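Mosquitocidal toxin (Lysinibacillus sphaericus, PDB 2VSE) acts as a mosquitocidal holotoxin that joins an ADP-ribosyltransferase to ricin-B-like lectin domains, which probably bind sugars. Local coordinates at residues S315-Y320 with G352-Y357; Y357-K362 with K369-S374; N270-I275 with K308-Y313. One frame throughout, in Å; residues are numbered along the deposited sequence.

Interaction 1 of 3, residues S315-Y320 with G352-Y357; sequences SKKNAY and GSNNQY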
loop_
_atom_site.group_PDB
_atom_site.type_symbol
_atom_site.label_atom_id
_atom_site.label_comp_id
_atom_site.label_asym_id
_atom_site.label_seq_id
_atom_site.Cartn_x
_atom_site.Cartn_y
_atom_site.Cartn_z
ATOM N N SER A 315 6.733 13.479 -38.531
ATOM C CA SER A 315 7.981 14.229 -38.321
ATOM C C SER A 315 8.118 15.396 -39.289
ATOM O O SER A 315 8.291 16.545 -38.872
ATOM C CB SER A 315 9.211 13.323 -38.499
ATOM O OG SER A 315 9.269 12.315 -37.509
ATOM N N LYS A 316 8.044 15.084 -40.582
ATOM C CA LYS A 316 8.330 16.042 -41.633
ATOM C C LYS A 316 7.439 17.284 -41.565
ATOM O O LYS A 316 7.884 18.395 -41.885
ATOM C CB LYS A 316 8.209 15.365 -43.009
ATOM C CG LYS A 316 9.452 14.542 -43.449
ATOM C CD LYS A 316 9.127 13.526 -44.574
ATOM C CE LYS A 316 8.195 12.391 -44.065
ATOM N NZ LYS A 316 7.665 11.522 -45.165
ATOM N N LYS A 317 6.195 17.090 -41.137
ATOM C CA LYS A 317 5.194 18.144 -41.157
ATOM C C LYS A 317 4.981 18.760 -39.785
ATOM O O LYS A 317 4.250 19.742 -39.651
ATOM C CB LYS A 317 3.871 17.573 -41.654
ATOM C CG LYS A 317 3.995 16.767 -42.930
ATOM C CD LYS A 317 2.737 15.943 -43.183
ATOM C CE LYS A 317 1.700 16.721 -43.972
ATOM N NZ LYS A 317 2.169 17.058 -45.336
ATOM N N ASN A 318 5.613 18.176 -38.770
ATOM C CA ASN A 318 5.374 18.553 -37.378
ATOM C C ASN A 318 3.870 18.737 -37.080
ATOM O O ASN A 318 3.445 19.772 -36.556
ATOM C CB ASN A 318 6.205 19.791 -37.000
ATOM C CG ASN A 318 6.065 20.172 -35.528
ATOM O OD1 ASN A 318 5.884 19.311 -34.651
ATOM N ND2 ASN A 318 6.130 21.469 -35.253
ATOM N N ALA A 319 3.080 17.726 -37.447
ATOM C CA ALA A 319 1.626 17.744 -37.293
ATOM C C ALA A 319 1.124 16.315 -37.159
ATOM O O ALA A 319 1.885 15.365 -37.325
ATOM C CB ALA A 319 0.968 18.430 -38.483
ATOM N N TYR A 320 -0.161 16.160 -36.872
ATOM C CA TYR A 320 -0.693 14.859 -36.500
ATOM C C TYR A 320 -1.936 14.483 -37.288
ATOM O O TYR A 320 -2.737 15.342 -37.650
ATOM C CB TYR A 320 -1.042 14.815 -35.002
ATOM C CG TYR A 320 0.062 15.187 -34.039
ATOM C CD1 TYR A 320 0.681 14.217 -33.262
ATOM C CD2 TYR A 320 0.457 16.515 -33.870
ATOM C CE1 TYR A 320 1.679 14.551 -32.346
ATOM C CE2 TYR A 320 1.458 16.858 -32.977
ATOM C CZ TYR A 320 2.061 15.871 -32.211
ATOM O OH TYR A 320 3.063 16.207 -31.326
ATOM N N GLY A 352 -4.732 12.656 -48.464
ATOM C CA GLY A 352 -3.401 13.137 -48.818
ATOM C C GLY A 352 -3.229 14.592 -48.441
ATOM O O GLY A 352 -2.110 15.090 -48.394
ATOM N N SER A 353 -4.354 15.254 -48.164
ATOM C CA SER A 353 -4.431 16.693 -47.921
ATOM C C SER A 353 -3.957 17.100 -46.536
ATOM O O SER A 353 -4.061 16.325 -45.590
ATOM C CB SER A 353 -5.879 17.146 -48.079
ATOM O OG SER A 353 -6.045 18.498 -47.683
ATOM N N ASN A 354 -3.479 18.337 -46.416
ATOM C CA ASN A 354 -3.089 18.897 -45.133
ATOM C C ASN A 354 -4.279 19.248 -44.230
ATOM O O ASN A 354 -4.103 19.456 -43.015
ATOM C CB ASN A 354 -2.140 20.089 -45.303
ATOM C CG ASN A 354 -0.699 19.669 -45.658
ATOM O OD1 ASN A 354 -0.364 18.484 -45.698
ATOM N ND2 ASN A 354 0.157 20.658 -45.921
ATOM N N ASN A 355 -5.487 19.276 -44.794
ATOM C CA ASN A 355 -6.677 19.556 -43.979
ATOM C C ASN A 355 -7.096 18.442 -43.000
ATOM O O ASN A 355 -8.021 18.619 -42.202
ATOM C CB ASN A 355 -7.850 20.070 -44.833
ATOM C CG ASN A 355 -8.405 19.025 -45.789
ATOM O OD1 ASN A 355 -8.410 17.825 -45.505
ATOM N ND2 ASN A 355 -8.899 19.491 -46.933
ATOM N N GLN A 356 -6.397 17.307 -43.056
ATOM C CA GLN A 356 -6.574 16.244 -42.057
ATOM C C GLN A 356 -5.351 16.159 -41.158
ATOM O O GLN A 356 -5.136 15.161 -40.484
ATOM C CB GLN A 356 -6.835 14.892 -42.710
ATOM C CG GLN A 356 -7.945 14.904 -43.744
ATOM C CD GLN A 356 -8.074 13.578 -44.448
ATOM O OE1 GLN A 356 -7.153 13.133 -45.134
ATOM N NE2 GLN A 356 -9.222 12.928 -44.275
ATOM N N TYR A 357 -4.541 17.207 -41.170
ATOM C CA TYR A 357 -3.411 17.306 -40.264
ATOM C C TYR A 357 -3.646 18.438 -39.288
ATOM O O TYR A 357 -4.246 19.468 -39.636
ATOM C CB TYR A 357 -2.108 17.544 -41.021
ATOM C CG TYR A 357 -1.538 16.323 -41.704
ATOM C CD1 TYR A 357 -0.605 15.513 -41.055
ATOM C CD2 TYR A 357 -1.909 15.987 -43.013
ATOM C CE1 TYR A 357 -0.060 14.392 -41.685
ATOM C CE2 TYR A 357 -1.370 14.866 -43.647
ATOM C CZ TYR A 357 -0.446 14.081 -42.977
ATOM O OH TYR A 357 0.085 12.978 -43.583
#
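Two bends near the end of Lys-317, at chi3 (88°) and chi4 (64°), fold its chain across the ring of Tyr-357 and turn its ammonium toward Asn-354. The lysine and tyrosine side chains run at about a right angle. CE of Lys-317 lies 3.5 Å from the Tyr-357 ring centroid, over the middle of one face, as a CH-pi contact. NZ of the lysine stands farther above that face, 4.7 Å from the same centroid, in a cation-pi interaction. It also donates a hydrogen bond of 2.9 Å to Asn-354 OD1, arriving 18° off the amide's carbonyl plane. Lysine suits the position because its methylenes can lie on the ring while its charge reaches a polar neighbour. The hydroxyl of Tyr-357 has a second lysine as partner, Lys-321.

Ala-319 adds a small apolar contact, its CB 4.1 Å from Tyr-357 CB. Close by, CA of Tyr-357 approaches the carbonyl O of Tyr-320 to 3.3 Å in a CA-H...O contact. The two chain stretches are shaped locally: a type I turn from Ser-315 to Asn-318 places Lys-317, and Asn-318 then takes a left-handed backbone conformation that asparagine tolerates well, within a G1 bulge facing Asp-314. In segment 352-357, Ser-353 OG accepts from Asn-355 N, making an ST turn.

The turn after strand 309-314 here leads into strand 319-324 and meets the loop between strands 346-348 and 358-362. Tyr-320 packs on Ile-311 and Ile-360, while its backbone bonds to Trp-358 of strand 358-362.

Interaction 2 of 3, residues Y357-K362 with K369-S374; sequences YWTIEK and KFRNLS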
loop_
_atom_site.group_PDB
_atom_site.type_symbol
_atom_site.label_atom_id
_atom_site.label_comp_id
_atom_site.label_asym_id
_atom_site.label_seq_id
_atom_site.Cartn_x
_atom_site.Cartn_y
_atom_site.Cartn_z
ATOM N N TYR A 357 -4.541 17.207 -41.170
ATOM C CA TYR A 357 -3.411 17.306 -40.264
ATOM C C TYR A 357 -3.646 18.438 -39.288
ATOM O O TYR A 357 -4.246 19.468 -39.636
ATOM C CB TYR A 357 -2.108 17.544 -41.021
ATOM C CG TYR A 357 -1.538 16.323 -41.704
ATOM C CD1 TYR A 357 -0.605 15.513 -41.055
ATOM C CD2 TYR A 357 -1.909 15.987 -43.013
ATOM C CE1 TYR A 357 -0.060 14.392 -41.685
ATOM C CE2 TYR A 357 -1.370 14.866 -43.647
ATOM C CZ TYR A 357 -0.446 14.081 -42.977
ATOM O OH TYR A 357 0.085 12.978 -43.583
ATOM N N TRP A 358 -3.166 18.241 -38.067
ATOM C CA TRP A 358 -3.385 19.186 -36.996
ATOM C C TRP A 358 -2.076 19.375 -36.276
ATOM O O TRP A 358 -1.402 18.394 -35.986
ATOM C CB TRP A 358 -4.449 18.641 -36.036
ATOM C CG TRP A 358 -5.733 18.355 -36.734
ATOM C CD1 TRP A 358 -6.089 17.192 -37.330
ATOM C CD2 TRP A 358 -6.815 19.267 -36.945
ATOM N NE1 TRP A 358 -7.334 17.309 -37.901
ATOM C CE2 TRP A 358 -7.809 18.572 -37.674
ATOM C CE3 TRP A 358 -7.051 20.602 -36.580
ATOM C CZ2 TRP A 358 -9.015 19.169 -38.061
ATOM C CZ3 TRP A 358 -8.255 21.190 -36.952
ATOM C CH2 TRP A 358 -9.221 20.472 -37.687
ATOM N N THR A 359 -1.690 20.623 -36.020
ATOM C CA THR A 359 -0.593 20.871 -35.091
ATOM C C THR A 359 -1.212 20.935 -33.701
ATOM O O THR A 359 -2.347 21.403 -33.529
ATOM C CB THR A 359 0.187 22.170 -35.377
ATOM O OG1 THR A 359 -0.702 23.285 -35.294
ATOM C CG2 THR A 359 0.866 22.137 -36.756
ATOM N N ILE A 360 -0.471 20.440 -32.720
ATOM C CA ILE A 360 -0.947 20.338 -31.352
ATOM C C ILE A 360 0.028 21.096 -30.455
ATOM O O ILE A 360 1.161 20.658 -30.250
ATOM C CB ILE A 360 -1.042 18.861 -30.929
ATOM C CG1 ILE A 360 -2.005 18.102 -31.862
ATOM C CG2 ILE A 360 -1.459 18.750 -29.468
ATOM C CD1 ILE A 360 -2.234 16.613 -31.501
ATOM N N GLU A 361 -0.421 22.245 -29.954
ATOM C CA GLU A 361 0.392 23.122 -29.122
ATOM C C GLU A 361 -0.127 23.158 -27.686
ATOM O O GLU A 361 -1.324 23.335 -27.458
ATOM C CB GLU A 361 0.377 24.531 -29.701
ATOM C CG GLU A 361 0.929 24.633 -31.123
ATOM C CD GLU A 361 0.461 25.891 -31.850
ATOM O OE1 GLU A 361 -0.568 26.481 -31.439
ATOM O OE2 GLU A 361 1.119 26.283 -32.836
ATOM N N LYS A 362 0.775 22.978 -26.724
ATOM C CA LYS A 362 0.424 23.086 -25.308
ATOM C C LYS A 362 0.594 24.527 -24.836
ATOM O O LYS A 362 1.581 25.179 -25.182
ATOM C CB LYS A 362 1.290 22.155 -24.461
ATOM C CG LYS A 362 0.668 21.804 -23.102
ATOM C CD LYS A 362 1.539 20.849 -22.288
ATOM C CE LYS A 362 2.903 21.468 -21.983
ATOM N NZ LYS A 362 3.619 20.699 -20.931
ATOM N N LYS A 369 -4.217 23.100 -27.766
ATOM C CA LYS A 369 -4.987 23.684 -28.870
ATOM C C LYS A 369 -4.671 22.928 -30.163
ATOM O O LYS A 369 -3.513 22.608 -30.445
ATOM C CB LYS A 369 -4.675 25.178 -29.054
ATOM C CG LYS A 369 -4.645 26.014 -27.762
ATOM C CD LYS A 369 -5.992 26.651 -27.402
ATOM C CE LYS A 369 -6.210 27.984 -28.110
ATOM N NZ LYS A 369 -7.112 28.898 -27.345
ATOM N N PHE A 370 -5.710 22.632 -30.934
ATOM C CA PHE A 370 -5.550 22.005 -32.235
ATOM C C PHE A 370 -5.775 23.072 -33.302
ATOM O O PHE A 370 -6.814 23.736 -33.302
ATOM C CB PHE A 370 -6.588 20.900 -32.441
ATOM C CG PHE A 370 -6.422 19.709 -31.540
ATOM C CD1 PHE A 370 -5.853 18.538 -32.024
ATOM C CD2 PHE A 370 -6.883 19.737 -30.233
ATOM C CE1 PHE A 370 -5.710 17.433 -31.213
ATOM C CE2 PHE A 370 -6.742 18.625 -29.407
ATOM C CZ PHE A 370 -6.155 17.472 -29.897
ATOM N N ARG A 371 -4.805 23.250 -34.197
ATOM C CA ARG A 371 -5.011 24.109 -35.353
ATOM C C ARG A 371 -4.676 23.389 -36.662
ATOM O O ARG A 371 -3.672 22.685 -36.760
ATOM C CB ARG A 371 -4.309 25.475 -35.187
ATOM C CG ARG A 371 -2.791 25.515 -35.340
ATOM C CD ARG A 371 -2.139 26.565 -34.411
ATOM N NE ARG A 371 -2.571 27.942 -34.676
ATOM C CZ ARG A 371 -2.483 28.945 -33.801
ATOM N NH1 ARG A 371 -1.979 28.739 -32.591
ATOM N NH2 ARG A 371 -2.907 30.156 -34.136
ATOM N N ASN A 372 -5.558 23.537 -37.647
ATOM C CA ASN A 372 -5.441 22.818 -38.916
ATOM C C ASN A 372 -4.196 23.195 -39.711
ATOM O O ASN A 372 -3.857 24.375 -39.840
ATOM C CB ASN A 372 -6.688 23.025 -39.766
ATOM C CG ASN A 372 -6.745 22.075 -40.939
ATOM O OD1 ASN A 372 -6.292 22.400 -42.037
ATOM N ND2 ASN A 372 -7.281 20.878 -40.709
ATOM N N LEU A 373 -3.519 22.183 -40.246
ATOM C CA LEU A 373 -2.258 22.403 -40.946
ATOM C C LEU A 373 -2.441 23.209 -42.227
ATOM O O LEU A 373 -1.607 24.058 -42.539
ATOM C CB LEU A 373 -1.530 21.082 -41.223
ATOM C CG LEU A 373 -0.102 21.165 -41.792
ATOM C CD1 LEU A 373 0.876 21.844 -40.827
ATOM C CD2 LEU A 373 0.421 19.794 -42.188
ATOM N N SER A 374 -3.527 22.959 -42.957
ATOM C CA SER A 374 -3.774 23.668 -44.219
ATOM C C SER A 374 -4.106 25.151 -44.020
ATOM O O SER A 374 -3.846 25.961 -44.902
ATOM C CB SER A 374 -4.846 22.977 -45.061
ATOM O OG SER A 374 -6.127 23.193 -44.517
#
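The carbonyl O of Arg-371 receives two donors from Thr-359: the backbone N at 3.0 Å and, weakly, OG1 at 3.4 Å. The threonine's chi1 of 60° sets OG1 between its own N and carbonyl carbon, on the side of Arg-371. Arg-371 N returns a bond to Thr-359 O, and Glu-361 and Lys-369 form a second such pair, giving a regular antiparallel ladder.

Above the ladder, Glu-361 OE1 uses its syn lone pair to take NH1 of Arg-371 at 2.9 Å. The oxygen lies in the guanidinium plane although the carboxylate is turned 64° from it, so this is a one-oxygen salt bridge rather than a flat paired one. Arg-371 NE bonds to Pro-376 O, which helps fix the guanidinium.

The opposite face is more buried. Asn-372 ND2 sits 3.5 Å above the indole plane of Trp-358, toward its rim, with the amide nearly perpendicular to the ring; the same nitrogen bonds to Asn-355 O. Ile-360 lies alongside Phe-370, CD1 to CE1 3.6 Å, and the phenyl ring meets Trp-406 edge-to-face. At the hairpin's end Leu-373 N donates to Tyr-357 O at 2.9 Å.

Trp-358 NE1 bonds to Leu-332 O. Gln-356, Tyr-357 and Trp-358 fit the QxW motif of ricin-type beta-trefoils, and the hairpin of strands 358-362 and 368-372 is consistent with that fold.

Interaction 3 of 3, residues N270-I275 with K308-Y313; sequences NSEYQI and KWNIKY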
loop_
_atom_site.group_PDB
_atom_site.type_symbol
_atom_site.label_atom_id
_atom_site.label_comp_id
_atom_site.label_asym_id
_atom_site.label_seq_id
_atom_site.Cartn_x
_atom_site.Cartn_y
_atom_site.Cartn_z
ATOM N N ASN A 270 2.562 8.414 -30.282
ATOM C CA ASN A 270 1.552 7.639 -31.022
ATOM C C ASN A 270 0.850 6.633 -30.120
ATOM O O ASN A 270 1.471 5.663 -29.682
ATOM C CB ASN A 270 2.167 6.863 -32.200
ATOM C CG ASN A 270 2.774 7.759 -33.257
ATOM O OD1 ASN A 270 2.674 8.987 -33.194
ATOM N ND2 ASN A 270 3.418 7.145 -34.243
ATOM N N SER A 271 -0.436 6.856 -29.850
ATOM C CA SER A 271 -1.233 5.895 -29.085
ATOM C C SER A 271 -2.719 6.207 -29.087
ATOM O O SER A 271 -3.177 7.103 -29.788
ATOM C CB SER A 271 -0.734 5.782 -27.636
ATOM O OG SER A 271 -1.049 4.509 -27.116
ATOM N N GLU A 272 -3.465 5.446 -28.295
ATOM C CA GLU A 272 -4.892 5.667 -28.139
ATOM C C GLU A 272 -5.160 6.686 -27.039
ATOM O O GLU A 272 -4.674 6.540 -25.915
ATOM C CB GLU A 272 -5.590 4.357 -27.818
ATOM C CG GLU A 272 -7.089 4.474 -27.770
ATOM C CD GLU A 272 -7.728 3.170 -27.410
ATOM O OE1 GLU A 272 -7.490 2.680 -26.290
ATOM O OE2 GLU A 272 -8.469 2.638 -28.255
ATOM N N TYR A 273 -5.946 7.703 -27.376
ATOM C CA TYR A 273 -6.273 8.779 -26.460
ATOM C C TYR A 273 -7.758 9.088 -26.509
ATOM O O TYR A 273 -8.455 8.711 -27.462
ATOM C CB TYR A 273 -5.527 10.050 -26.855
ATOM C CG TYR A 273 -4.020 9.973 -26.754
ATOM C CD1 TYR A 273 -3.362 10.239 -25.540
ATOM C CD2 TYR A 273 -3.245 9.664 -27.867
ATOM C CE1 TYR A 273 -1.986 10.182 -25.439
ATOM C CE2 TYR A 273 -1.857 9.598 -27.773
ATOM C CZ TYR A 273 -1.234 9.859 -26.559
ATOM O OH TYR A 273 0.139 9.801 -26.457
ATOM N N GLN A 274 -8.231 9.787 -25.481
ATOM C CA GLN A 274 -9.495 10.507 -25.554
ATOM C C GLN A 274 -9.210 12.007 -25.538
ATOM O O GLN A 274 -8.261 12.463 -24.900
ATOM C CB GLN A 274 -10.421 10.137 -24.408
ATOM C CG GLN A 274 -11.018 8.775 -24.530
ATOM C CD GLN A 274 -12.244 8.637 -23.676
ATOM O OE1 GLN A 274 -12.160 8.567 -22.445
ATOM N NE2 GLN A 274 -13.407 8.610 -24.319
ATOM N N ILE A 275 -10.031 12.763 -26.259
ATOM C CA ILE A 275 -9.890 14.217 -26.307
ATOM C C ILE A 275 -11.068 14.868 -25.574
ATOM O O ILE A 275 -12.229 14.743 -25.992
ATOM C CB ILE A 275 -9.735 14.722 -27.762
ATOM C CG1 ILE A 275 -8.638 13.926 -28.476
ATOM C CG2 ILE A 275 -9.381 16.186 -27.780
ATOM C CD1 ILE A 275 -8.676 13.999 -30.001
ATOM N N LYS A 308 -12.804 7.323 -28.994
ATOM C CA LYS A 308 -11.361 7.172 -28.819
ATOM C C LYS A 308 -10.654 7.355 -30.170
ATOM O O LYS A 308 -11.182 6.973 -31.221
ATOM C CB LYS A 308 -11.018 5.808 -28.210
ATOM C CG LYS A 308 -11.728 5.484 -26.895
ATOM C CD LYS A 308 -11.443 4.059 -26.461
ATOM C CE LYS A 308 -12.385 3.604 -25.363
ATOM N NZ LYS A 308 -12.094 2.196 -24.968
ATOM N N TRP A 309 -9.464 7.942 -30.135
ATOM C CA TRP A 309 -8.742 8.286 -31.352
ATOM C C TRP A 309 -7.306 7.843 -31.229
ATOM O O TRP A 309 -6.702 7.952 -30.149
ATOM C CB TRP A 309 -8.789 9.802 -31.614
ATOM C CG TRP A 309 -10.180 10.352 -31.655
ATOM C CD1 TRP A 309 -10.965 10.683 -30.583
ATOM C CD2 TRP A 309 -10.966 10.612 -32.821
ATOM N NE1 TRP A 309 -12.191 11.136 -31.011
ATOM C CE2 TRP A 309 -12.219 11.100 -32.381
ATOM C CE3 TRP A 309 -10.738 10.479 -34.195
ATOM C CZ2 TRP A 309 -13.244 11.461 -33.275
ATOM C CZ3 TRP A 309 -11.766 10.836 -35.087
ATOM C CH2 TRP A 309 -12.997 11.326 -34.618
ATOM N N ASN A 310 -6.773 7.314 -32.323
ATOM C CA ASN A 310 -5.347 7.056 -32.425
ATOM C C ASN A 310 -4.666 8.290 -32.965
ATOM O O ASN A 310 -4.961 8.727 -34.076
ATOM C CB ASN A 310 -5.058 5.869 -33.338
ATOM C CG ASN A 310 -5.202 4.534 -32.626
ATOM O OD1 ASN A 310 -5.391 3.500 -33.277
ATOM N ND2 ASN A 310 -5.098 4.538 -31.297
ATOM N N ILE A 311 -3.776 8.875 -32.174
ATOM C CA ILE A 311 -3.077 10.072 -32.620
ATOM C C ILE A 311 -1.731 9.637 -33.164
ATOM O O ILE A 311 -1.005 8.895 -32.501
ATOM C CB ILE A 311 -2.944 11.128 -31.488
ATOM C CG1 ILE A 311 -4.340 11.580 -31.035
ATOM C CG2 ILE A 311 -2.102 12.314 -31.951
ATOM C CD1 ILE A 311 -4.333 12.608 -29.920
ATOM N N LYS A 312 -1.423 10.071 -34.379
ATOM C CA LYS A 312 -0.206 9.660 -35.082
ATOM C C LYS A 312 0.544 10.888 -35.569
ATOM O O LYS A 312 -0.004 11.702 -36.317
ATOM C CB LYS A 312 -0.554 8.767 -36.275
ATOM C CG LYS A 312 0.636 8.031 -36.858
ATOM C CD LYS A 312 0.352 7.546 -38.281
ATOM C CE LYS A 312 1.450 6.597 -38.785
ATOM N NZ LYS A 312 1.637 5.432 -37.850
ATOM N N TYR A 313 1.797 11.003 -35.137
ATOM C CA TYR A 313 2.649 12.148 -35.455
ATOM C C TYR A 313 3.381 11.975 -36.786
ATOM O O TYR A 313 3.819 10.869 -37.138
ATOM C CB TYR A 313 3.671 12.343 -34.340
ATOM C CG TYR A 313 4.616 13.523 -34.481
ATOM C CD1 TYR A 313 4.137 14.822 -34.664
ATOM C CD2 TYR A 313 6.000 13.341 -34.372
ATOM C CE1 TYR A 313 5.012 15.903 -34.759
ATOM C CE2 TYR A 313 6.890 14.417 -34.468
ATOM C CZ TYR A 313 6.388 15.692 -34.658
ATOM O OH TYR A 313 7.258 16.750 -34.746
HETATM O O HOH W 1 4.449 8.376 -36.396
#
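Antiparallel strand pairing joins Tyr-273 to Trp-309 in the middle of a four-stranded sheet, with strand 406-410 beyond one partner and strand 319-324 beyond the other. Tyr-273 N donates to Trp-309 O at 2.9 Å, and Trp-309 N returns a bond of 3.0 Å to Tyr-273 O. Farther along, Ile-311 N bonds to Ser-271 O; the bond from Ser-271 N to Ile-311 O is weak. The two short strands run 119° apart in direction.

Beyond this pair the side chain of Asn-270 also reaches strand 309-314. With CG anti to its carbonyl carbon (chi1 -63°), the amide meets the backbone of Tyr-313, and OD1 accepts from Tyr-313 N at 2.9 Å. A water bridges the other end, accepting from Asn-270 ND2 and donating to Tyr-313 O. Asparagine fits here because one amide imitates both the acceptor and the donor of a peptide.

Tyr-273, Trp-309 and Ile-311 share a largely apolar face. CD1 of Ile-311 meets CD2 of Tyr-273 at 3.8 Å, the two side chains crossing at about a right angle, and Ile-275 CD1 touches Trp-309 CD1 at 4.1 Å. On the polar face ND2 of Asn-310 lies 3.5 Å from Glu-272 CB. The extended Lys-308 passes Glu-272 with its CD and carries NZ to Glu-305 and Tyr-413; Glu-272 OE1 bonds to Thr-411 and Tyr-413.

The indole NE1 of Trp-309 is held by Val-285 O. With Gln-307 two residues earlier, this tryptophan fits the QxW motif of a ricin-type beta-trefoil, its strand being one of the barrel staves.

Overall arrangement
The three contacts lie in one ricin-type trefoil and meet around the strand pair 309-314 and 319-324. Interaction 3 supplies the first of these strands and interaction 1 the start of the second; Asn-318 and Tyr-313 link them. Tyr-357 is common to interactions 1 and 2, and the Tyr-320 N to Trp-358 O bond carries the barrel from one to the other. Chemistry follows position. Interaction 1 is a mostly buried side-chain contact between turns, built on a ring and a lysine; interactions 2 and 3 are partly buried backbone ladders with largely apolar inner faces, their charged or polar side chains mostly on the other face. Phe-370 and Ile-275 join those inner faces.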